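Local coordinates for pesticidal crystal protein Cry2Aa (Bacillus thuringiensis serovar kurstaki, PDB 1I5P), which lyses midgut epithelial cells of dipteran and lepidopteran larvae by a colloid-osmotic route after binding to them, at residues W259-Y264 / Y546-S551; S513-N518 / N583-S588. All coordinates share one frame; numbering follows the deposited sequence.

Contact 1 of 2, residues W259-Y264 / Y546-S551; sequences WSLFKY and YLRVSS
The two terminal nitrogens of Arg548 bind Ser260, NH1 to its hydroxyl and NH2 to its carbonyl. NH2 reaches the backbone oxygen, Ser260 O, at 2.8 Å in a nearly straight bond (165°); the oxygen lies in the guanidinium plane, whereas the nitrogen stands above the carbonyl plane. NH1 meets Ser260 OG at 2.9 Å in a more bent bond, with OG tilted out of the guanidinium plane. OG is set between the backbone N and the carbonyl carbon (chi1 59°), which puts the hydroxyl within reach of NH1, while the backbone presents the carbonyl to NH2. Leu261 CD2 packs at 3.7 Å from Arg548 NH2, and Tyr264 takes NH2 at its ring edge, with CE1 at 4.1 Å. Beyond, Tyr264 turns its edge toward the face of Tyr546, a T-shaped pair with centroids 5.7 Å apart and planes at 67°. The contact spans two domains of the three-domain delta-endotoxin fold: two overlapping type I turns following helix 238-259 of the N-terminal helical bundle meet strand 541-550 of the C-terminal beta-sandwich. Lys263 NZ comes within 4.3 Å of Arg548 NH2, a like-charge approach probably eased by shared acid: Lys263 NZ is salt-bridged to Asp578 and Asp589, and Arg548 NE to Asp589. Tyr264 OH is hydrogen-bonded to the same Asp589, on the adjoining strand 585-597.

Contact 2 of 2, residues S513-N518 / N583-S588; sequences SEKFGN and NGARFS
Asn583 lies against Glu514, Lys515 and Phe516, and its amide supplies the direct hydrogen bond between the segments. ND2 donates a hydrogen bond to the backbone oxygen Glu514 O at 2.9 Å, with an N-H...O angle of 142°; the oxygen sits tilted from the amide plane. Placed anti to the backbone N (chi1 -171°), CG of Asn583 lies on the side of Glu514 O; the residue itself has a positive phi, in the turn between the short strand 581-582 and strand 585-597. Its CB rests 3.9 Å from Phe516 CE1, where ring and amide planes stand 74° apart. Both side chains also touch Gln228 of helix 202-232, placing this edge of the C-terminal beta-sandwich against the helical domain.

Lys515 folds back on its own segment. Bends at chi2 and chi4 return NZ to Glu514 O at 3.0 Å, and to Ser513 O through a weak bond. Asn583 ND2 and Lys515 NZ therefore share Glu514 O, approaching it from opposite faces of the carbonyl plane. NZ also donates to a water 2.9 Å from it, and that water in turn donates a hydrogen bond to Asn583 O at 2.8 Å; outside the segments NZ is hydrogen-bonded to Ser522 OG. Where the lysine chain bends, its CE packs on Ala585 CB at 3.5 Å, an aliphatic touch beside the polar cluster. The backbone N of Phe516 is hydrogen-bonded to Asp582.

The ammonium is surrounded by oxygen acceptors, Glu514 O, Ser522 OG and a water leading to Asn583 O, which probably favours its protonated form and would polarise the Glu514 carbonyl, making it a better acceptor for Asn583 ND2.

In the fold
The centres of contacts 1 and 2 are about 10 Å apart, and both reach the same sheet of the C-terminal domain, in which strands 541-550 and 585-597 are antiparallel neighbours. They touch directly: Ser550 OG is 2.8 Å from Arg586 N and Val549 O is 2.9 Å from Ser588 N, both probable hydrogen bonds, while Phe587 CE1 packs 3.3 Å from Arg548 NE. The segments alternate along the chain, so residues 513-518 and 583-588 lie on either side of 546-551 in sequence. Contact 1 is itself a junction with the helical domain, whereas contact 2 lies within the C-terminal domain and borders helix 202-232; Phe587 also touches Ser260.

Contact 1 of 2, residues W259-Y264 / Y546-S551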
ATOM      1  N   TRP A 259       6.607  10.818   2.326  1.00 11.12           N
ATOM      2  CA  TRP A 259       7.650  11.848   2.378  1.00 11.19           C
ATOM      3  C   TRP A 259       7.792  12.636   1.078  1.00 12.22           C
ATOM      4  O   TRP A 259       7.870  13.864   1.099  1.00 13.19           O
ATOM      5  CB  TRP A 259       9.006  11.231   2.723  1.00  9.88           C
ATOM      6  CG  TRP A 259       9.062  10.560   4.057  1.00 12.26           C
ATOM      7  CD1 TRP A 259       8.224  10.760   5.122  1.00 13.00           C
ATOM      8  CD2 TRP A 259      10.020   9.587   4.478  1.00 13.23           C
ATOM      9  NE1 TRP A 259       8.603   9.966   6.178  1.00 13.67           N
ATOM     10  CE2 TRP A 259       9.703   9.233   5.811  1.00 15.33           C
ATOM     11  CE3 TRP A 259      11.117   8.973   3.860  1.00 12.21           C
ATOM     12  CZ2 TRP A 259      10.442   8.297   6.534  1.00 14.86           C
ATOM     13  CZ3 TRP A 259      11.854   8.042   4.581  1.00 14.08           C
ATOM     14  CH2 TRP A 259      11.510   7.712   5.903  1.00 13.40           C
ATOM     15  N   SER A 260       7.830  11.928  -0.047  1.00 10.50           N
ATOM     16  CA  SER A 260       7.977  12.583  -1.337  1.00 13.40           C
ATOM     17  C   SER A 260       6.699  13.307  -1.750  1.00 12.30           C
ATOM     18  O   SER A 260       6.621  13.855  -2.849  1.00 14.24           O
ATOM     19  CB  SER A 260       8.398  11.569  -2.412  1.00  7.86           C
ATOM     20  OG  SER A 260       7.452  10.527  -2.543  1.00 13.81           O
ATOM     21  N   LEU A 261       5.697  13.296  -0.870  1.00 12.35           N
ATOM     22  CA  LEU A 261       4.439  13.995  -1.137  1.00 13.01           C
ATOM     23  C   LEU A 261       4.275  15.152  -0.154  1.00 13.24           C
ATOM     24  O   LEU A 261       3.325  15.922  -0.249  1.00 14.78           O
ATOM     25  CB  LEU A 261       3.239  13.037  -1.036  1.00 11.74           C
ATOM     26  CG  LEU A 261       3.162  11.978  -2.144  1.00 10.49           C
ATOM     27  CD1 LEU A 261       1.955  11.089  -1.919  1.00  7.69           C
ATOM     28  CD2 LEU A 261       3.095  12.655  -3.520  1.00  6.96           C
ATOM     29  N   PHE A 262       5.204  15.272   0.793  1.00 14.57           N
ATOM     30  CA  PHE A 262       5.154  16.362   1.770  1.00 14.12           C
ATOM     31  C   PHE A 262       5.226  17.698   1.028  1.00 16.21           C
ATOM     32  O   PHE A 262       4.760  18.725   1.520  1.00 16.71           O
ATOM     33  CB  PHE A 262       6.332  16.276   2.748  1.00 13.49           C
ATOM     34  CG  PHE A 262       6.069  15.435   3.977  1.00 13.01           C
ATOM     35  CD1 PHE A 262       7.009  15.390   5.002  1.00 13.65           C
ATOM     36  CD2 PHE A 262       4.887  14.718   4.127  1.00 10.68           C
ATOM     37  CE1 PHE A 262       6.779  14.648   6.159  1.00 13.54           C
ATOM     38  CE2 PHE A 262       4.644  13.974   5.281  1.00 13.10           C
ATOM     39  CZ  PHE A 262       5.589  13.938   6.300  1.00 14.13           C
ATOM     40  N   LYS A 263       5.820  17.670  -0.161  1.00 15.09           N
ATOM     41  CA  LYS A 263       5.964  18.865  -0.989  1.00 15.16           C
ATOM     42  C   LYS A 263       4.601  19.363  -1.477  1.00 14.22           C
ATOM     43  O   LYS A 263       4.498  20.448  -2.046  1.00 14.19           O
ATOM     44  CB  LYS A 263       6.860  18.563  -2.198  1.00 14.70           C
ATOM     45  CG  LYS A 263       6.159  17.719  -3.265  1.00 18.17           C
ATOM     46  CD  LYS A 263       7.099  16.858  -4.120  1.00 18.17           C
ATOM     47  CE  LYS A 263       7.753  17.608  -5.263  1.00 21.54           C
ATOM     48  NZ  LYS A 263       8.271  16.637  -6.275  1.00 15.87           N
ATOM     49  N   TYR A 264       3.560  18.561  -1.269  1.00 14.05           N
ATOM     50  CA  TYR A 264       2.210  18.942  -1.688  1.00 12.99           C
ATOM     51  C   TYR A 264       1.286  19.232  -0.511  1.00 11.51           C
ATOM     52  O   TYR A 264       1.499  18.747   0.601  1.00 10.35           O
ATOM     53  CB  TYR A 264       1.576  17.835  -2.544  1.00 12.87           C
ATOM     54  CG  TYR A 264       2.230  17.627  -3.890  1.00 14.64           C
ATOM     55  CD1 TYR A 264       3.015  16.502  -4.138  1.00 14.33           C
ATOM     56  CD2 TYR A 264       2.095  18.577  -4.907  1.00 14.46           C
ATOM     57  CE1 TYR A 264       3.658  16.326  -5.368  1.00 12.94           C
ATOM     58  CE2 TYR A 264       2.736  18.414  -6.135  1.00 13.07           C
ATOM     59  CZ  TYR A 264       3.516  17.290  -6.357  1.00 12.46           C
ATOM     60  OH  TYR A 264       4.185  17.156  -7.549  1.00 12.63           O
ATOM     61  N   TYR A 546      -0.356  16.779 -12.436  1.00 14.82           N
ATOM     62  CA  TYR A 546       1.047  16.429 -12.312  1.00 14.72           C
ATOM     63  C   TYR A 546       1.177  14.933 -12.539  1.00 15.95           C
ATOM     64  O   TYR A 546       0.413  14.142 -11.989  1.00 13.56           O
ATOM     65  CB  TYR A 546       1.581  16.751 -10.909  1.00 17.39           C
ATOM     66  CG  TYR A 546       1.778  18.219 -10.604  1.00 18.74           C
ATOM     67  CD1 TYR A 546       0.714  19.007 -10.179  1.00 18.96           C
ATOM     68  CD2 TYR A 546       3.035  18.819 -10.738  1.00 18.65           C
ATOM     69  CE1 TYR A 546       0.887  20.361  -9.888  1.00 21.96           C
ATOM     70  CE2 TYR A 546       3.220  20.174 -10.451  1.00 21.82           C
ATOM     71  CZ  TYR A 546       2.141  20.938 -10.026  1.00 22.98           C
ATOM     72  OH  TYR A 546       2.321  22.276  -9.752  1.00 25.18           O
ATOM     73  N   LEU A 547       2.136  14.541 -13.362  1.00 15.04           N
ATOM     74  CA  LEU A 547       2.363  13.127 -13.596  1.00 16.40           C
ATOM     75  C   LEU A 547       3.714  12.786 -13.007  1.00 15.88           C
ATOM     76  O   LEU A 547       4.727  13.379 -13.382  1.00 15.79           O
ATOM     77  CB  LEU A 547       2.348  12.791 -15.093  1.00 14.70           C
ATOM     78  CG  LEU A 547       1.011  12.966 -15.827  1.00 17.57           C
ATOM     79  CD1 LEU A 547       1.132  12.409 -17.234  1.00 14.71           C
ATOM     80  CD2 LEU A 547      -0.102  12.246 -15.078  1.00 11.11           C
ATOM     81  N   ARG A 548       3.715  11.866 -12.049  1.00 15.88           N
ATOM     82  CA  ARG A 548       4.957  11.421 -11.440  1.00 16.38           C
ATOM     83  C   ARG A 548       5.433  10.301 -12.349  1.00 15.74           C
ATOM     84  O   ARG A 548       4.752   9.288 -12.513  1.00 14.81           O
ATOM     85  CB  ARG A 548       4.730  10.901 -10.015  1.00 14.52           C
ATOM     86  CG  ARG A 548       5.980  10.285  -9.391  1.00 14.66           C
ATOM     87  CD  ARG A 548       5.910  10.225  -7.868  1.00 17.16           C
ATOM     88  NE  ARG A 548       5.989  11.552  -7.260  1.00 14.17           N
ATOM     89  CZ  ARG A 548       6.091  11.776  -5.952  1.00 14.73           C
ATOM     90  NH1 ARG A 548       6.130  10.760  -5.100  1.00 14.04           N
ATOM     91  NH2 ARG A 548       6.157  13.020  -5.492  1.00 12.93           N
ATOM     92  N   VAL A 549       6.596  10.493 -12.957  1.00 17.62           N
ATOM     93  CA  VAL A 549       7.119   9.499 -13.878  1.00 17.00           C
ATOM     94  C   VAL A 549       8.621   9.337 -13.774  1.00 18.25           C
ATOM     95  O   VAL A 549       9.321  10.173 -13.196  1.00 16.41           O
ATOM     96  CB  VAL A 549       6.801   9.877 -15.347  1.00 17.68           C
ATOM     97  CG1 VAL A 549       5.367  10.376 -15.467  1.00 14.54           C
ATOM     98  CG2 VAL A 549       7.781  10.948 -15.833  1.00 15.24           C
ATOM     99  N   SER A 550       9.106   8.248 -14.359  1.00 17.16           N
ATOM    100  CA  SER A 550      10.531   7.965 -14.396  1.00 18.75           C
ATOM    101  C   SER A 550      10.850   7.614 -15.842  1.00 19.41           C
ATOM    102  O   SER A 550      10.157   6.803 -16.456  1.00 19.22           O
ATOM    103  CB  SER A 550      10.886   6.790 -13.486  1.00 15.94           C
ATOM    104  OG  SER A 550      12.275   6.509 -13.562  1.00 16.15           O
ATOM    105  N   SER A 551      11.890   8.231 -16.386  1.00 20.94           N
ATOM    106  CA  SER A 551      12.273   7.974 -17.764  1.00 24.01           C
ATOM    107  C   SER A 551      13.790   8.043 -17.901  1.00 24.48           C
ATOM    108  O   SER A 551      14.360   9.125 -18.053  1.00 22.39           O
ATOM    109  CB  SER A 551      11.609   9.004 -18.687  1.00 23.92           C
ATOM    110  OG  SER A 551      11.894   8.740 -20.050  1.00 27.20           O
TER

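Contact 2 of 2, residues S513-N518 / N583-S588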
ATOM      1  N   SER A 513       5.399  -2.589 -12.145  1.00 15.08           N
ATOM      2  CA  SER A 513       6.729  -2.601 -11.557  1.00 14.91           C
ATOM      3  C   SER A 513       6.724  -2.142 -10.098  1.00 14.67           C
ATOM      4  O   SER A 513       6.342  -1.016  -9.782  1.00 14.67           O
ATOM      5  CB  SER A 513       7.661  -1.708 -12.384  1.00 15.51           C
ATOM      6  OG  SER A 513       8.969  -1.669 -11.841  1.00 19.09           O
ATOM      7  N   GLU A 514       7.160  -3.034  -9.220  1.00 13.73           N
ATOM      8  CA  GLU A 514       7.227  -2.784  -7.785  1.00 15.39           C
ATOM      9  C   GLU A 514       7.897  -1.458  -7.400  1.00 14.56           C
ATOM     10  O   GLU A 514       8.917  -1.073  -7.981  1.00 11.39           O
ATOM     11  CB  GLU A 514       7.959  -3.961  -7.123  1.00 17.20           C
ATOM     12  CG  GLU A 514       8.447  -3.706  -5.712  1.00 21.30           C
ATOM     13  CD  GLU A 514       8.936  -4.970  -5.024  1.00 20.85           C
ATOM     14  OE1 GLU A 514       9.922  -5.572  -5.504  1.00 20.14           O
ATOM     15  OE2 GLU A 514       8.337  -5.359  -3.999  1.00 17.84           O
ATOM     16  N   LYS A 515       7.302  -0.760  -6.430  1.00 12.44           N
ATOM     17  CA  LYS A 515       7.839   0.503  -5.917  1.00 12.02           C
ATOM     18  C   LYS A 515       7.738   0.512  -4.394  1.00 12.49           C
ATOM     19  O   LYS A 515       6.849  -0.113  -3.825  1.00 12.08           O
ATOM     20  CB  LYS A 515       7.073   1.697  -6.498  1.00 14.22           C
ATOM     21  CG  LYS A 515       7.291   1.890  -7.989  1.00 12.75           C
ATOM     22  CD  LYS A 515       8.759   2.157  -8.282  1.00 15.68           C
ATOM     23  CE  LYS A 515       9.043   2.108  -9.776  1.00 16.55           C
ATOM     24  NZ  LYS A 515       8.771   0.753 -10.333  1.00 16.53           N
ATOM     25  N   PHE A 516       8.643   1.223  -3.733  1.00 14.75           N
ATOM     26  CA  PHE A 516       8.635   1.267  -2.274  1.00 15.74           C
ATOM     27  C   PHE A 516       8.177   2.598  -1.691  1.00 14.46           C
ATOM     28  O   PHE A 516       7.683   2.641  -0.567  1.00 13.80           O
ATOM     29  CB  PHE A 516      10.023   0.907  -1.732  1.00 16.40           C
ATOM     30  CG  PHE A 516      10.560  -0.388  -2.274  1.00 18.96           C
ATOM     31  CD1 PHE A 516      11.508  -0.390  -3.292  1.00 19.32           C
ATOM     32  CD2 PHE A 516      10.088  -1.605  -1.796  1.00 20.57           C
ATOM     33  CE1 PHE A 516      11.979  -1.587  -3.832  1.00 20.26           C
ATOM     34  CE2 PHE A 516      10.553  -2.812  -2.332  1.00 21.23           C
ATOM     35  CZ  PHE A 516      11.500  -2.800  -3.351  1.00 18.16           C
ATOM     36  N   GLY A 517       8.340   3.678  -2.450  1.00 13.65           N
ATOM     37  CA  GLY A 517       7.916   4.981  -1.962  1.00 14.31           C
ATOM     38  C   GLY A 517       7.064   5.712  -2.982  1.00 13.95           C
ATOM     39  O   GLY A 517       7.191   6.924  -3.148  1.00 17.64           O
ATOM     40  N   ASN A 518       6.183   4.977  -3.656  1.00 13.43           N
ATOM     41  CA  ASN A 518       5.333   5.547  -4.698  1.00 12.46           C
ATOM     42  C   ASN A 518       3.831   5.339  -4.470  1.00 11.34           C
ATOM     43  O   ASN A 518       3.035   5.471  -5.404  1.00 11.61           O
ATOM     44  CB  ASN A 518       5.735   4.931  -6.043  1.00 12.66           C
ATOM     45  CG  ASN A 518       5.015   5.557  -7.221  1.00 13.77           C
ATOM     46  OD1 ASN A 518       5.105   6.762  -7.450  1.00 14.44           O
ATOM     47  ND2 ASN A 518       4.296   4.734  -7.982  1.00 11.39           N
ATOM     48  N   ASN A 583      13.565   1.239  -6.806  1.00 17.84           N
ATOM     49  CA  ASN A 583      13.653   0.030  -7.619  1.00 17.79           C
ATOM     50  C   ASN A 583      14.099   0.335  -9.055  1.00 18.93           C
ATOM     51  O   ASN A 583      13.587  -0.240 -10.014  1.00 17.92           O
ATOM     52  CB  ASN A 583      12.297  -0.685  -7.625  1.00 19.47           C
ATOM     53  CG  ASN A 583      12.361  -2.059  -8.254  1.00 23.35           C
ATOM     54  OD1 ASN A 583      13.351  -2.770  -8.114  1.00 24.90           O
ATOM     55  ND2 ASN A 583      11.294  -2.444  -8.945  1.00 22.51           N
ATOM     56  N   GLY A 584      15.053   1.252  -9.195  1.00 19.93           N
ATOM     57  CA  GLY A 584      15.548   1.603 -10.518  1.00 21.74           C
ATOM     58  C   GLY A 584      14.929   2.858 -11.112  1.00 22.43           C
ATOM     59  O   GLY A 584      15.530   3.508 -11.967  1.00 22.38           O
ATOM     60  N   ALA A 585      13.729   3.210 -10.664  1.00 20.63           N
ATOM     61  CA  ALA A 585      13.058   4.398 -11.178  1.00 19.54           C
ATOM     62  C   ALA A 585      13.515   5.657 -10.444  1.00 17.85           C
ATOM     63  O   ALA A 585      13.768   5.628  -9.243  1.00 19.60           O
ATOM     64  CB  ALA A 585      11.541   4.240 -11.055  1.00 17.37           C
ATOM     65  N   ARG A 586      13.641   6.755 -11.179  1.00 17.37           N
ATOM     66  CA  ARG A 586      14.036   8.036 -10.600  1.00 19.86           C
ATOM     67  C   ARG A 586      12.941   9.010 -10.994  1.00 20.77           C
ATOM     68  O   ARG A 586      13.006   9.655 -12.043  1.00 20.13           O
ATOM     69  CB  ARG A 586      15.379   8.497 -11.162  1.00 22.59           C
ATOM     70  CG  ARG A 586      16.550   7.675 -10.674  1.00 28.06           C
ATOM     71  CD  ARG A 586      17.806   8.040 -11.428  1.00 32.75           C
ATOM     72  NE  ARG A 586      18.533   6.842 -11.816  1.00 36.89           N
ATOM     73  CZ  ARG A 586      19.423   6.798 -12.797  1.00 39.34           C
ATOM     74  NH1 ARG A 586      19.700   7.892 -13.497  1.00 40.46           N
ATOM     75  NH2 ARG A 586      20.028   5.655 -13.086  1.00 42.81           N
ATOM     76  N   PHE A 587      11.933   9.110 -10.139  1.00 19.77           N
ATOM     77  CA  PHE A 587      10.790   9.952 -10.427  1.00 18.98           C
ATOM     78  C   PHE A 587      11.037  11.446 -10.491  1.00 19.89           C
ATOM     79  O   PHE A 587      12.001  11.981  -9.938  1.00 18.92           O
ATOM     80  CB  PHE A 587       9.653   9.648  -9.432  1.00 16.71           C
ATOM     81  CG  PHE A 587       9.636  10.536  -8.211  1.00 16.69           C
ATOM     82  CD1 PHE A 587       9.119  11.830  -8.273  1.00 13.85           C
ATOM     83  CD2 PHE A 587      10.110  10.068  -6.989  1.00 18.39           C
ATOM     84  CE1 PHE A 587       9.073  12.640  -7.139  1.00 14.50           C
ATOM     85  CE2 PHE A 587      10.069  10.873  -5.846  1.00 16.41           C
ATOM     86  CZ  PHE A 587       9.549  12.159  -5.923  1.00 12.59           C
ATOM     87  N   SER A 588      10.131  12.103 -11.199  1.00 19.94           N
ATOM     88  CA  SER A 588      10.119  13.541 -11.351  1.00 19.73           C
ATOM     89  C   SER A 588       8.653  13.861 -11.573  1.00 18.49           C
ATOM     90  O   SER A 588       7.947  13.099 -12.235  1.00 19.13           O
ATOM     91  CB  SER A 588      10.932  13.980 -12.564  1.00 19.87           C
ATOM     92  OG  SER A 588      10.949  15.394 -12.642  1.00 17.30           O
TER
HETATM   93  O   HOH W   1      11.295   0.182 -11.563  1.00 22.00           O